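Local coordinates for protein leucine aminopeptidase (PDB 3TC8) that binds a zinc ion and probably acts as an M28-family exopeptidase or a related glutaminyl-peptide cyclotransferase, at residues G196-M201 / S262-N267; F209-Q214 / I222-W227; V97-H102 / I151-F156; L233-Y238 / G299-E304; Q180-N185 / Q252-G257. All coordinates share one frame; numbering follows the deposited sequence. Where two conformers were deposited one is given.

Interaction 1: residues G196-M201 / S262-N267; sequences GILLDM and SIDIIN
Ser262 packs OG against the CA of Gly196, where no side chain stands in the way; the same OG bonds to the carbonyl of Ile260. Ile263 follows, its N reaching Gly196 O at 3.0 Å from above the carbonyl plane, and its own O takes Leu198 N in a nearly straight bond of 2.8 Å. Its CG1 lies beside CG1 of Ile197. Asp264 runs alongside Leu198 on the other face, with OD1 3.5 Å from Leu198 CD2; Asp249 OD2 lies close to the carboxylates of both Asp264 and Asp200. Ile265 ties the strands twice, through N to Leu198 O and through O to Asp200 N. Its CD1 lies 3.6 Å from Ile197 CG2 and 3.7 Å from Leu199 CD2. Ile266 lays CD1 beside the carboxylate of Asp200. Beyond the strands, Asn267 N bonds at 3.2 Å to the O of Met201 (a selenomethionine). The two strands form the parallel edge of the mixed sheet, strand 262-266 outermost and strand 96-102 flanking 195-200, with helices 213-233 and 125-144 touching the isoleucine-leucine face and helix 250-258 the aspartate face.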
# COMPACT_ATOMS: atom_id res chain seq x y z
N GLY A 196 2.68 -10.13 7.08
CA GLY A 196 2.58 -9.09 6.07
C GLY A 196 2.34 -7.71 6.69
O GLY A 196 1.69 -7.58 7.72
N ILE A 197 2.89 -6.68 6.02
CA ILE A 197 2.64 -5.30 6.38
C ILE A 197 2.18 -4.56 5.13
O ILE A 197 2.91 -4.50 4.13
CB ILE A 197 3.86 -4.56 6.96
CG1 ILE A 197 4.37 -5.29 8.23
CG2 ILE A 197 3.51 -3.12 7.25
CD1 ILE A 197 5.70 -4.70 8.72
N LEU A 198 0.96 -4.02 5.17
CA LEU A 198 0.39 -3.14 4.16
C LEU A 198 0.63 -1.70 4.57
O LEU A 198 0.36 -1.32 5.69
CB LEU A 198 -1.11 -3.42 4.07
CG LEU A 198 -1.95 -2.45 3.24
CD1 LEU A 198 -1.50 -2.39 1.78
CD2 LEU A 198 -3.41 -2.85 3.31
N LEU A 199 1.08 -0.88 3.62
CA LEU A 199 1.17 0.55 3.78
C LEU A 199 0.09 1.16 2.88
O LEU A 199 0.11 0.93 1.66
CB LEU A 199 2.53 1.09 3.36
CG LEU A 199 3.77 0.47 4.05
CD1 LEU A 199 5.03 1.16 3.57
CD2 LEU A 199 3.59 0.50 5.54
N ASP A 200 -0.75 1.98 3.44
CA ASP A 200 -1.80 2.66 2.67
C ASP A 200 -2.00 4.05 3.25
O ASP A 200 -2.25 4.15 4.43
CB ASP A 200 -3.09 1.83 2.73
CG ASP A 200 -4.18 2.29 1.80
OD1 ASP A 200 -3.97 3.17 0.95
OD2 ASP A 200 -5.33 1.71 1.85
N MSE A 201 -1.85 5.10 2.45
CA MSE A 201 -2.00 6.47 2.98
C MSE A 201 -1.07 6.74 4.16
O MSE A 201 -1.50 7.05 5.27
CB MSE A 201 -3.49 6.80 3.31
CG MSE A 201 -4.38 6.76 2.06
SE MSE A 201 -6.14 7.31 2.32
CE MSE A 201 -5.90 9.04 2.07
N SER A 262 -1.49 -10.34 8.77
CA SER A 262 -1.10 -9.08 8.11
C SER A 262 -1.73 -7.90 8.80
O SER A 262 -2.85 -7.99 9.34
CB SER A 262 -1.46 -9.10 6.64
OG SER A 262 -0.87 -10.15 5.94
N ILE A 263 -1.01 -6.79 8.78
CA ILE A 263 -1.47 -5.56 9.36
C ILE A 263 -1.52 -4.45 8.31
O ILE A 263 -0.87 -4.52 7.25
CB ILE A 263 -0.56 -5.13 10.53
CG1 ILE A 263 0.80 -4.58 10.07
CG2 ILE A 263 -0.39 -6.30 11.54
CD1 ILE A 263 1.56 -3.85 11.18
N ASP A 264 -2.27 -3.40 8.66
CA ASP A 264 -2.40 -2.20 7.83
C ASP A 264 -1.92 -1.00 8.59
O ASP A 264 -2.44 -0.74 9.69
CB ASP A 264 -3.88 -2.03 7.43
CG ASP A 264 -4.11 -1.06 6.31
OD1 ASP A 264 -3.20 -0.42 5.77
OD2 ASP A 264 -5.36 -0.94 5.94
N ILE A 265 -0.92 -0.30 8.04
CA ILE A 265 -0.45 0.98 8.53
C ILE A 265 -1.10 2.01 7.63
O ILE A 265 -0.77 2.10 6.44
CB ILE A 265 1.09 1.08 8.48
CG1 ILE A 265 1.76 -0.07 9.25
CG2 ILE A 265 1.55 2.45 8.98
CD1 ILE A 265 3.25 -0.09 9.22
N ILE A 266 -2.03 2.77 8.18
CA ILE A 266 -2.93 3.64 7.42
C ILE A 266 -3.38 4.81 8.25
O ILE A 266 -3.73 4.65 9.41
CB ILE A 266 -4.14 2.83 6.85
CG1 ILE A 266 -5.10 3.75 6.08
CG2 ILE A 266 -4.87 2.04 7.92
CD1 ILE A 266 -6.11 3.00 5.23
N ASN A 267 -3.36 5.98 7.65
CA ASN A 267 -3.87 7.18 8.32
C ASN A 267 -5.37 7.02 8.60
O ASN A 267 -6.17 6.86 7.68
CB ASN A 267 -3.55 8.36 7.39
CG ASN A 267 -3.79 9.73 8.02
OD1 ASN A 267 -4.16 9.85 9.21
ND2 ASN A 267 -3.59 10.77 7.22
O HOH W 1 -1.64 9.90 5.17

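Interaction 2: residues F209-Q214 / I222-W227; sequences FFKEQQ and IVEMVW
Lys211 forms the ionic part of the contact with Glu224: Lys211 NZ meets Glu224 OE2 at 2.8 Å on the syn lone pair of the carboxylate, and the two side chains cross at about a right angle. The same ammonium group also bonds to Asn241, which gives the charge a second partner. Apolar and CH-pi contacts follow the lysine stem. The chain is extended through chi2, chi3 and chi4, and its methylenes run past the indole of Trp227 in the opposite direction. Lysine CG sits over one face, 3.8 Å from the centroid of the five-membered ring, and CE is 3.7 Å from Trp227 CD1. Val223 CG1 lies over the same face and touches Lys211 CG at 3.5 Å. Phe209 CB packs against Trp227 CZ2 at 3.9 Å. Polar contact with the backbone is slight: Trp227 NE1 gives a weak, bent bond to Phe209 O, at the ring edge, at 3.3 Å. Within the first segment Glu212, in the N-cap position, accepts from Gln214 N at 3.0 Å through OE2. This is a short strand leading through an N-capped turn into a helix that folds back against it, the helix being one of those covering the central sheet of the M28 alpha/beta fold.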
# COMPACT_ATOMS: atom_id res chain seq x y z
N PHE A 209 -1.54 6.81 12.60
CA PHE A 209 -1.71 5.39 12.38
C PHE A 209 -2.16 4.74 13.68
O PHE A 209 -1.39 4.66 14.66
CB PHE A 209 -0.40 4.73 11.91
CG PHE A 209 0.31 5.48 10.80
CD1 PHE A 209 -0.35 5.92 9.67
CD2 PHE A 209 1.68 5.72 10.88
CE1 PHE A 209 0.30 6.58 8.65
CE2 PHE A 209 2.34 6.36 9.85
CZ PHE A 209 1.67 6.81 8.75
N PHE A 210 -3.43 4.31 13.73
CA PHE A 210 -3.96 3.62 14.88
C PHE A 210 -3.84 2.11 14.64
O PHE A 210 -3.57 1.63 13.54
CB PHE A 210 -5.44 4.02 15.07
CG PHE A 210 -5.65 5.39 15.65
CD1 PHE A 210 -5.50 6.54 14.89
CD2 PHE A 210 -5.99 5.51 16.97
CE1 PHE A 210 -5.70 7.77 15.43
CE2 PHE A 210 -6.18 6.78 17.53
CZ PHE A 210 -6.05 7.89 16.76
N LYS A 211 -4.03 1.36 15.73
CA LYS A 211 -3.97 -0.10 15.62
C LYS A 211 -5.31 -0.58 15.02
O LYS A 211 -6.37 -0.53 15.68
CB LYS A 211 -3.71 -0.71 16.99
CG LYS A 211 -2.42 -0.24 17.61
CD LYS A 211 -2.20 -0.86 18.96
CE LYS A 211 -1.04 -0.31 19.69
NZ LYS A 211 -0.94 -0.95 21.06
N GLU A 212 -5.27 -0.98 13.75
CA GLU A 212 -6.50 -1.25 13.02
C GLU A 212 -7.11 -2.59 13.46
O GLU A 212 -6.40 -3.52 13.79
CB GLU A 212 -6.14 -1.14 11.53
CG GLU A 212 -7.29 -1.30 10.56
CD GLU A 212 -7.72 -2.72 10.29
OE1 GLU A 212 -6.83 -3.59 10.21
OE2 GLU A 212 -8.96 -2.96 10.15
N GLN A 213 -8.43 -2.67 13.44
CA GLN A 213 -9.10 -3.83 14.08
C GLN A 213 -8.83 -5.15 13.42
O GLN A 213 -8.55 -6.13 14.10
CB GLN A 213 -10.61 -3.61 14.16
CG GLN A 213 -11.01 -2.62 15.19
CD GLN A 213 -10.64 -3.02 16.58
OE1 GLN A 213 -10.80 -4.18 16.95
NE2 GLN A 213 -10.01 -2.09 17.30
N GLN A 214 -8.87 -5.21 12.07
CA GLN A 214 -8.63 -6.49 11.42
C GLN A 214 -7.18 -6.96 11.64
O GLN A 214 -6.91 -8.15 11.82
CB GLN A 214 -8.92 -6.44 9.93
CG GLN A 214 -10.36 -6.05 9.62
CD GLN A 214 -10.73 -6.37 8.19
OE1 GLN A 214 -11.12 -7.51 7.88
NE2 GLN A 214 -10.60 -5.41 7.30
N ILE A 222 2.12 -8.71 15.59
CA ILE A 222 2.75 -7.93 14.55
C ILE A 222 2.48 -6.45 14.78
O ILE A 222 3.38 -5.63 14.68
CB ILE A 222 2.33 -8.39 13.13
CG1 ILE A 222 2.48 -9.92 12.96
CG2 ILE A 222 3.10 -7.62 12.06
CD1 ILE A 222 3.89 -10.47 13.25
N VAL A 223 1.22 -6.11 15.06
CA VAL A 223 0.88 -4.75 15.44
C VAL A 223 1.77 -4.27 16.58
O VAL A 223 2.35 -3.19 16.54
CB VAL A 223 -0.62 -4.57 15.80
CG1 VAL A 223 -0.89 -3.14 16.25
CG2 VAL A 223 -1.53 -4.96 14.61
N GLU A 224 1.82 -5.07 17.65
CA GLU A 224 2.59 -4.69 18.81
C GLU A 224 4.07 -4.49 18.49
O GLU A 224 4.69 -3.55 18.96
CB GLU A 224 2.37 -5.66 19.96
CG GLU A 224 0.92 -5.55 20.50
CD GLU A 224 0.59 -4.17 21.02
OE1 GLU A 224 1.43 -3.63 21.81
OE2 GLU A 224 -0.49 -3.66 20.65
N MSE A 225 4.64 -5.39 17.71
CA MSE A 225 6.04 -5.28 17.34
C MSE A 225 6.31 -3.99 16.57
O MSE A 225 7.27 -3.28 16.86
CB MSE A 225 6.40 -6.46 16.47
CG MSE A 225 7.79 -6.42 15.79
SE MSE A 225 8.25 -7.93 14.76
CE MSE A 225 6.86 -7.83 13.42
N VAL A 226 5.45 -3.68 15.60
CA VAL A 226 5.62 -2.48 14.81
C VAL A 226 5.41 -1.20 15.63
O VAL A 226 6.22 -0.28 15.55
CB VAL A 226 4.68 -2.53 13.54
CG1 VAL A 226 4.68 -1.19 12.80
CG2 VAL A 226 5.11 -3.67 12.65
N TRP A 227 4.34 -1.15 16.44
CA TRP A 227 4.07 0.04 17.19
C TRP A 227 5.14 0.26 18.27
O TRP A 227 5.49 1.41 18.56
CB TRP A 227 2.64 0.00 17.81
CG TRP A 227 1.58 0.70 16.96
CD1 TRP A 227 0.90 1.79 17.34
CD2 TRP A 227 1.19 0.43 15.59
NE1 TRP A 227 0.09 2.23 16.32
CE2 TRP A 227 0.23 1.39 15.25
CE3 TRP A 227 1.51 -0.54 14.68
CZ2 TRP A 227 -0.35 1.46 13.98
CZ3 TRP A 227 0.94 -0.48 13.41
CH2 TRP A 227 0.01 0.49 13.09

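Interaction 3: residues V97-H102 / I151-F156; sequences VLLFAH and IDIIFF
Strands 97-102 and 151-156 run parallel, 18° apart, joined by five backbone bonds that begin with Val97 O accepting Asp152 N and end with Ala101 O accepting Phe156 N at 2.8 Å. On one face, Leu98 CD1 meets Ile154 CD1 at 3.6 Å. Further along, Phe100 CD2 approaches Phe156 CE2 at 3.6 Å, the two ring planes at 89°. Phe100 CG stands between its backbone N and carbonyl carbon (chi1 59°) and lies at the edge of the Phe156 ring, while Ile154 CG2 sits 3.4 Å above the centre of that ring, from within the same strand. On the other face the cross-strand contacts are aliphatic: Leu99 CD1 touches Ile151 CG2 at 3.9 Å and Ile153 CD1 at 4.0 Å. Asp152 turns its carboxylate to Arg96, Tyr191 and Ser88. His102 ends its strand with NE2 bonded to Asp127, a zinc ligand, and ND1 to Asp104, making it a second-shell residue. Adjacent parallel strands linked through helix 125-144 form a beta-alpha-beta crossover, whose strand ends lead to the metal site of this zinc exopeptidase fold.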
# COMPACT_ATOMS: atom_id res chain seq x y z
N VAL A 97 8.99 -12.17 4.65
CA VAL A 97 8.06 -11.15 5.05
C VAL A 97 7.50 -10.50 3.80
O VAL A 97 8.23 -10.22 2.86
CB VAL A 97 8.72 -10.11 5.95
CG1 VAL A 97 7.82 -8.91 6.18
CG2 VAL A 97 9.10 -10.77 7.28
N LEU A 98 6.18 -10.29 3.77
CA LEU A 98 5.45 -9.64 2.72
C LEU A 98 5.20 -8.17 3.06
O LEU A 98 4.58 -7.90 4.07
CB LEU A 98 4.15 -10.38 2.51
CG LEU A 98 3.17 -9.76 1.50
CD1 LEU A 98 3.72 -9.69 0.13
CD2 LEU A 98 1.81 -10.49 1.56
N LEU A 99 5.62 -7.29 2.16
CA LEU A 99 5.36 -5.83 2.31
C LEU A 99 4.60 -5.42 1.06
O LEU A 99 5.01 -5.71 -0.05
CB LEU A 99 6.69 -5.06 2.39
CG LEU A 99 7.64 -5.47 3.50
CD1 LEU A 99 8.94 -4.62 3.41
CD2 LEU A 99 7.03 -5.35 4.88
N PHE A 100 3.49 -4.69 1.26
CA PHE A 100 2.57 -4.47 0.12
C PHE A 100 1.87 -3.17 0.21
O PHE A 100 1.80 -2.52 1.23
CB PHE A 100 1.63 -5.68 -0.09
CG PHE A 100 0.74 -6.07 1.06
CD1 PHE A 100 1.22 -6.67 2.21
CD2 PHE A 100 -0.63 -5.94 0.95
CE1 PHE A 100 0.41 -7.13 3.21
CE2 PHE A 100 -1.46 -6.41 1.97
CZ PHE A 100 -0.97 -7.01 3.07
N ALA A 101 1.35 -2.75 -0.95
CA ALA A 101 0.63 -1.48 -1.13
C ALA A 101 -0.13 -1.58 -2.46
O ALA A 101 0.22 -2.39 -3.29
CB ALA A 101 1.64 -0.32 -1.20
N HIS A 102 -1.17 -0.77 -2.59
CA HIS A 102 -1.85 -0.69 -3.90
C HIS A 102 -1.25 0.44 -4.71
O HIS A 102 -0.88 1.50 -4.18
CB HIS A 102 -3.37 -0.54 -3.76
CG HIS A 102 -3.90 0.84 -3.57
ND1 HIS A 102 -4.34 1.59 -4.64
CD2 HIS A 102 -4.09 1.61 -2.48
CE1 HIS A 102 -4.74 2.77 -4.22
NE2 HIS A 102 -4.64 2.81 -2.92
N ILE A 151 12.30 -11.04 1.49
CA ILE A 151 11.30 -9.98 1.45
C ILE A 151 10.64 -10.01 0.11
O ILE A 151 11.31 -10.02 -0.94
CB ILE A 151 11.93 -8.57 1.63
CG1 ILE A 151 12.71 -8.47 2.96
CG2 ILE A 151 10.84 -7.52 1.55
CD1 ILE A 151 11.90 -8.55 4.23
N ASP A 152 9.31 -10.00 0.10
CA ASP A 152 8.54 -9.80 -1.13
C ASP A 152 7.85 -8.45 -1.03
O ASP A 152 7.17 -8.18 -0.06
CB ASP A 152 7.52 -10.92 -1.31
CG ASP A 152 8.19 -12.26 -1.30
OD1 ASP A 152 8.98 -12.51 -2.24
OD2 ASP A 152 7.98 -13.03 -0.32
N ILE A 153 8.09 -7.62 -2.03
CA ILE A 153 7.43 -6.33 -2.19
C ILE A 153 6.32 -6.57 -3.21
O ILE A 153 6.65 -6.97 -4.35
CB ILE A 153 8.39 -5.27 -2.71
CG1 ILE A 153 9.67 -5.12 -1.88
CG2 ILE A 153 7.68 -3.98 -2.97
CD1 ILE A 153 9.45 -4.54 -0.53
N ILE A 154 5.10 -6.28 -2.88
CA ILE A 154 3.99 -6.43 -3.84
C ILE A 154 3.21 -5.12 -3.96
O ILE A 154 2.75 -4.58 -2.99
CB ILE A 154 3.03 -7.60 -3.57
CG1 ILE A 154 3.84 -8.90 -3.45
CG2 ILE A 154 1.98 -7.64 -4.69
CD1 ILE A 154 2.98 -10.18 -3.33
N PHE A 155 3.12 -4.68 -5.23
CA PHE A 155 2.24 -3.60 -5.60
C PHE A 155 0.98 -4.23 -6.24
O PHE A 155 1.04 -4.75 -7.34
CB PHE A 155 2.92 -2.62 -6.54
CG PHE A 155 4.26 -2.10 -6.05
CD1 PHE A 155 4.49 -1.82 -4.71
CD2 PHE A 155 5.27 -1.89 -6.96
CE1 PHE A 155 5.74 -1.33 -4.33
CE2 PHE A 155 6.52 -1.36 -6.56
CZ PHE A 155 6.71 -1.10 -5.22
N PHE A 156 -0.11 -4.16 -5.49
CA PHE A 156 -1.39 -4.72 -5.94
C PHE A 156 -2.18 -3.69 -6.74
O PHE A 156 -2.24 -2.53 -6.40
CB PHE A 156 -2.21 -5.19 -4.73
CG PHE A 156 -1.68 -6.43 -4.09
CD1 PHE A 156 -1.74 -7.64 -4.73
CD2 PHE A 156 -1.16 -6.41 -2.79
CE1 PHE A 156 -1.28 -8.78 -4.14
CE2 PHE A 156 -0.71 -7.59 -2.21
CZ PHE A 156 -0.80 -8.77 -2.87

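Interaction 4: residues L233-Y238 / G299-E304; sequences LGYGKY and GQTVLE
Leu233 and Tyr235 carry the first segment's side of this contact, meeting Gln300, Thr301 and Glu304 on the 299-304 part of helix 292-308. The closer-packed part lies around two side chains. Tyr235 brings CD2 to within 3.6 Å of Thr301 OG1, the two side chains sliding past each other in opposite directions, and its CE2 is 3.9 Å from Gln300 CB. Leu233 puts CD1 3.8 Å from Glu304 CB and 4.0 Å from Gln300 O, crossing the glutamate stem at a slant. The Tyr235 ring is also backed from within its own segment by Leu233 O, 4.1 Å above its centre. Toward the outer side the contact thins: Leu233 CD2 comes no nearer than 4.0 Å to Glu304 OE1, and the partly exposed glutamate turns OE2 to Arg309 and Asn308. The polar ends have partners outside the contact, Gln300 bonding to Phe22 and Pro20 in the N-terminal part of the chain and Thr301 OG1 to Ala297 O within its helix. Gly234, with positive phi (92°), forms the Schellman motif that ends helix 213-233. The segment 233-238 joins that helix to strand 239-240 while lying against helix 292-308, whose Thr301 also touches Val226 and Ala230 of helix 213-233.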
# COMPACT_ATOMS: atom_id res chain seq x y z
N LEU A 233 11.89 4.28 18.30
CA LEU A 233 12.54 5.21 17.37
C LEU A 233 12.13 6.65 17.49
O LEU A 233 12.70 7.50 16.79
CB LEU A 233 12.29 4.74 15.93
CG LEU A 233 12.86 3.41 15.54
CD1 LEU A 233 12.32 3.01 14.19
CD2 LEU A 233 14.38 3.44 15.57
N GLY A 234 11.11 6.94 18.29
CA GLY A 234 10.64 8.29 18.46
C GLY A 234 9.51 8.71 17.51
O GLY A 234 9.28 9.91 17.39
N TYR A 235 8.80 7.74 16.96
CA TYR A 235 7.71 8.02 16.02
C TYR A 235 6.34 7.78 16.59
O TYR A 235 5.36 7.59 15.87
CB TYR A 235 7.89 7.21 14.75
CG TYR A 235 9.20 7.50 14.02
CD1 TYR A 235 9.55 8.76 13.64
CD2 TYR A 235 10.07 6.46 13.67
CE1 TYR A 235 10.74 9.03 12.97
CE2 TYR A 235 11.27 6.71 13.02
CZ TYR A 235 11.60 8.00 12.67
OH TYR A 235 12.80 8.21 12.05
N GLY A 236 6.21 7.85 17.92
CA GLY A 236 4.92 7.68 18.55
C GLY A 236 3.88 8.72 18.26
O GLY A 236 2.70 8.46 18.44
N LYS A 237 4.27 9.89 17.74
CA LYS A 237 3.25 10.87 17.33
C LYS A 237 2.54 10.47 16.04
O LYS A 237 1.48 10.99 15.73
CB LYS A 237 3.80 12.26 17.20
CG LYS A 237 4.68 12.50 16.07
CD LYS A 237 5.45 13.78 16.33
CE LYS A 237 6.16 14.29 15.09
NZ LYS A 237 5.22 15.05 14.24
N TYR A 238 3.13 9.53 15.30
CA TYR A 238 2.53 8.92 14.14
C TYR A 238 1.88 7.59 14.44
O TYR A 238 0.76 7.34 14.01
CB TYR A 238 3.55 8.75 13.00
CG TYR A 238 4.09 10.04 12.48
CD1 TYR A 238 3.36 10.80 11.56
CD2 TYR A 238 5.27 10.57 12.96
CE1 TYR A 238 3.85 12.02 11.11
CE2 TYR A 238 5.75 11.80 12.50
CZ TYR A 238 5.02 12.53 11.62
OH TYR A 238 5.51 13.75 11.20
N GLY A 299 8.43 4.52 7.02
CA GLY A 299 9.45 3.73 6.38
C GLY A 299 10.55 3.26 7.31
O GLY A 299 11.00 2.10 7.18
N GLN A 300 11.02 4.15 8.17
CA GLN A 300 12.08 3.75 9.08
C GLN A 300 11.59 2.70 10.06
O GLN A 300 12.36 1.80 10.42
CB GLN A 300 12.65 4.98 9.80
CG GLN A 300 13.98 4.67 10.50
CD GLN A 300 15.05 4.33 9.52
OE1 GLN A 300 15.26 5.07 8.56
NE2 GLN A 300 15.71 3.19 9.68
N THR A 301 10.35 2.81 10.50
CA THR A 301 9.77 1.79 11.39
C THR A 301 9.75 0.44 10.71
O THR A 301 10.14 -0.58 11.30
CB THR A 301 8.39 2.23 11.90
OG1 THR A 301 8.50 3.42 12.65
CG2 THR A 301 7.70 1.15 12.73
N VAL A 302 9.33 0.38 9.43
CA VAL A 302 9.30 -0.88 8.76
C VAL A 302 10.72 -1.45 8.63
O VAL A 302 10.93 -2.65 8.81
CB VAL A 302 8.59 -0.77 7.38
CG1 VAL A 302 8.78 -2.03 6.58
CG2 VAL A 302 7.11 -0.45 7.56
N LEU A 303 11.70 -0.63 8.26
CA LEU A 303 13.07 -1.14 8.19
C LEU A 303 13.52 -1.73 9.52
O LEU A 303 14.15 -2.76 9.59
CB LEU A 303 14.04 -0.02 7.76
CG LEU A 303 13.93 0.42 6.30
CD1 LEU A 303 14.86 1.59 6.05
CD2 LEU A 303 14.24 -0.70 5.35
N GLU A 304 13.27 -1.00 10.59
CA GLU A 304 13.66 -1.48 11.93
C GLU A 304 13.09 -2.86 12.23
O GLU A 304 13.78 -3.71 12.76
CB GLU A 304 13.25 -0.47 12.98
CG GLU A 304 13.69 -0.83 14.42
CD GLU A 304 15.20 -0.67 14.64
OE1 GLU A 304 15.84 0.13 13.93
OE2 GLU A 304 15.74 -1.28 15.60

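Interaction 5: residues Q180-N185 / Q252-G257; sequences QFWAKN and QYVISG
Gln180 lays its side chain over one face of the Tyr253 ring: Gln180 CG is 3.7 Å from the Tyr253 ring centroid, in a CH-pi contact, and 3.4 Å from Tyr253 CD1. The extended chi2 (-180°) carries CD out over the ring, and the amide stacks there with its plane 11° from that of the phenol. Gln252 CG covers the opposite face. Both polar ends then find Asp173: Gln180 NE2 bonds to its carbonyl and Tyr253 OH to its carboxylate. Trp182 follows, with CZ3 4.1 Å from Val254 CG2, while its NE1 bonds to His187. Ala183 sits where the backbones come closest, its CB 3.6 Å from Tyr253 O and 3.9 Å from Gly257 CA. Gly257 has no side chain to hold the helices apart, and this permits the approach of Ala183 CA and Gly257 CA to 4.9 Å. Ala183 O accepts from Arg258. With dispersion and shape carrying the direct contact between the segments, and Asp173 fixing the amide and the phenol from outside, the stack is probably held in one orientation.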
# COMPACT_ATOMS: atom_id res chain seq x y z
N GLN A 180 -7.34 -9.91 -4.38
CA GLN A 180 -8.20 -11.07 -4.43
C GLN A 180 -7.67 -12.09 -5.44
O GLN A 180 -7.71 -13.30 -5.20
CB GLN A 180 -9.65 -10.69 -4.72
CG GLN A 180 -10.34 -9.96 -3.53
CD GLN A 180 -11.76 -9.61 -3.88
OE1 GLN A 180 -12.57 -10.53 -4.09
NE2 GLN A 180 -12.07 -8.35 -4.02
N PHE A 181 -7.28 -11.63 -6.64
CA PHE A 181 -6.79 -12.50 -7.66
C PHE A 181 -5.51 -13.20 -7.20
O PHE A 181 -5.38 -14.41 -7.31
CB PHE A 181 -6.53 -11.74 -8.94
CG PHE A 181 -6.01 -12.66 -10.04
CD1 PHE A 181 -6.90 -13.37 -10.80
CD2 PHE A 181 -4.66 -12.83 -10.24
CE1 PHE A 181 -6.45 -14.27 -11.74
CE2 PHE A 181 -4.20 -13.74 -11.22
CZ PHE A 181 -5.10 -14.46 -11.93
N TRP A 182 -4.55 -12.42 -6.68
CA TRP A 182 -3.27 -12.95 -6.26
C TRP A 182 -3.42 -13.97 -5.13
O TRP A 182 -2.74 -14.99 -5.10
CB TRP A 182 -2.38 -11.79 -5.82
CG TRP A 182 -1.07 -12.25 -5.23
CD1 TRP A 182 0.09 -12.57 -5.89
CD2 TRP A 182 -0.83 -12.47 -3.83
NE1 TRP A 182 1.03 -12.96 -4.97
CE2 TRP A 182 0.50 -12.92 -3.70
CE3 TRP A 182 -1.58 -12.28 -2.69
CZ2 TRP A 182 1.07 -13.18 -2.45
CZ3 TRP A 182 -1.02 -12.56 -1.44
CH2 TRP A 182 0.28 -13.01 -1.34
N ALA A 183 -4.30 -13.67 -4.19
CA ALA A 183 -4.41 -14.52 -3.01
C ALA A 183 -4.88 -15.93 -3.41
O ALA A 183 -4.53 -16.91 -2.76
CB ALA A 183 -5.29 -13.91 -1.96
N LYS A 184 -5.70 -16.00 -4.45
CA LYS A 184 -6.16 -17.25 -4.98
C LYS A 184 -5.17 -17.87 -5.96
O LYS A 184 -5.14 -19.07 -6.09
CB LYS A 184 -7.52 -17.00 -5.69
CG LYS A 184 -8.14 -18.19 -6.35
CD LYS A 184 -9.49 -17.85 -7.01
CE LYS A 184 -10.07 -19.01 -7.78
NZ LYS A 184 -10.07 -20.24 -7.02
N ASN A 185 -4.37 -17.06 -6.63
CA ASN A 185 -3.43 -17.43 -7.69
C ASN A 185 -2.08 -16.78 -7.38
O ASN A 185 -1.68 -15.87 -8.07
CB ASN A 185 -3.92 -16.87 -9.05
CG ASN A 185 -5.26 -17.41 -9.45
OD1 ASN A 185 -5.38 -18.56 -9.89
ND2 ASN A 185 -6.30 -16.61 -9.29
N GLN A 252 -6.97 -7.66 4.37
CA GLN A 252 -8.01 -8.64 4.73
C GLN A 252 -8.03 -9.83 3.78
O GLN A 252 -8.33 -10.94 4.17
CB GLN A 252 -9.38 -8.03 4.85
CG GLN A 252 -10.06 -7.76 3.60
CD GLN A 252 -11.35 -6.98 3.86
OE1 GLN A 252 -11.30 -5.94 4.51
NE2 GLN A 252 -12.46 -7.43 3.27
N TYR A 253 -7.71 -9.57 2.50
CA TYR A 253 -7.74 -10.59 1.49
C TYR A 253 -6.48 -11.44 1.50
O TYR A 253 -6.52 -12.60 1.13
CB TYR A 253 -8.07 -9.96 0.13
CG TYR A 253 -9.43 -9.41 0.03
CD1 TYR A 253 -10.53 -10.24 -0.12
CD2 TYR A 253 -9.65 -8.05 0.12
CE1 TYR A 253 -11.83 -9.71 -0.23
CE2 TYR A 253 -10.94 -7.51 0.05
CZ TYR A 253 -12.01 -8.32 -0.13
OH TYR A 253 -13.26 -7.78 -0.23
N VAL A 254 -5.36 -10.85 1.95
CA VAL A 254 -4.15 -11.64 2.18
C VAL A 254 -4.40 -12.60 3.36
O VAL A 254 -4.06 -13.78 3.26
CB VAL A 254 -2.95 -10.74 2.42
CG1 VAL A 254 -1.74 -11.56 2.84
CG2 VAL A 254 -2.66 -9.86 1.19
N ILE A 255 -5.04 -12.12 4.43
CA ILE A 255 -5.35 -12.93 5.60
C ILE A 255 -6.29 -14.07 5.19
O ILE A 255 -6.01 -15.24 5.46
CB ILE A 255 -5.98 -12.03 6.69
CG1 ILE A 255 -4.94 -11.07 7.27
CG2 ILE A 255 -6.60 -12.92 7.82
CD1 ILE A 255 -5.57 -9.86 8.05
N SER A 256 -7.37 -13.75 4.51
CA SER A 256 -8.36 -14.77 4.20
C SER A 256 -7.89 -15.74 3.14
O SER A 256 -8.20 -16.94 3.19
CB SER A 256 -9.69 -14.14 3.80
OG SER A 256 -9.62 -13.41 2.59
N GLY A 257 -7.19 -15.25 2.11
CA GLY A 257 -6.82 -16.07 0.97
C GLY A 257 -5.51 -16.83 1.11
O GLY A 257 -5.35 -17.91 0.54

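Interactions 1 and 3 are the buried core: both are parallel strand pairs of one sheet, joined where strand 195-200 bonds to strand 96-102, and both rest on a backbone ladder. Interaction 1 adds aliphatic packing on one face and carboxylates on the other, interaction 3 aliphatic and aromatic packing. Their C-terminal ends approach the zinc site. Interactions 2, 4 and 5 lie farther out and are only partly buried, and there side chains do the work. Interaction 2 adds a salt bridge and an indole face; interaction 4 relies on loose van der Waals contacts; interaction 5 on an amide-ring stack. Helix 213-233 links interactions 2 and 4, whereas interactions 4 and 5 stand about 15 Å apart at their nearest atoms. Interaction 5 packs Trp182 and Val254 onto the strands of interaction 3.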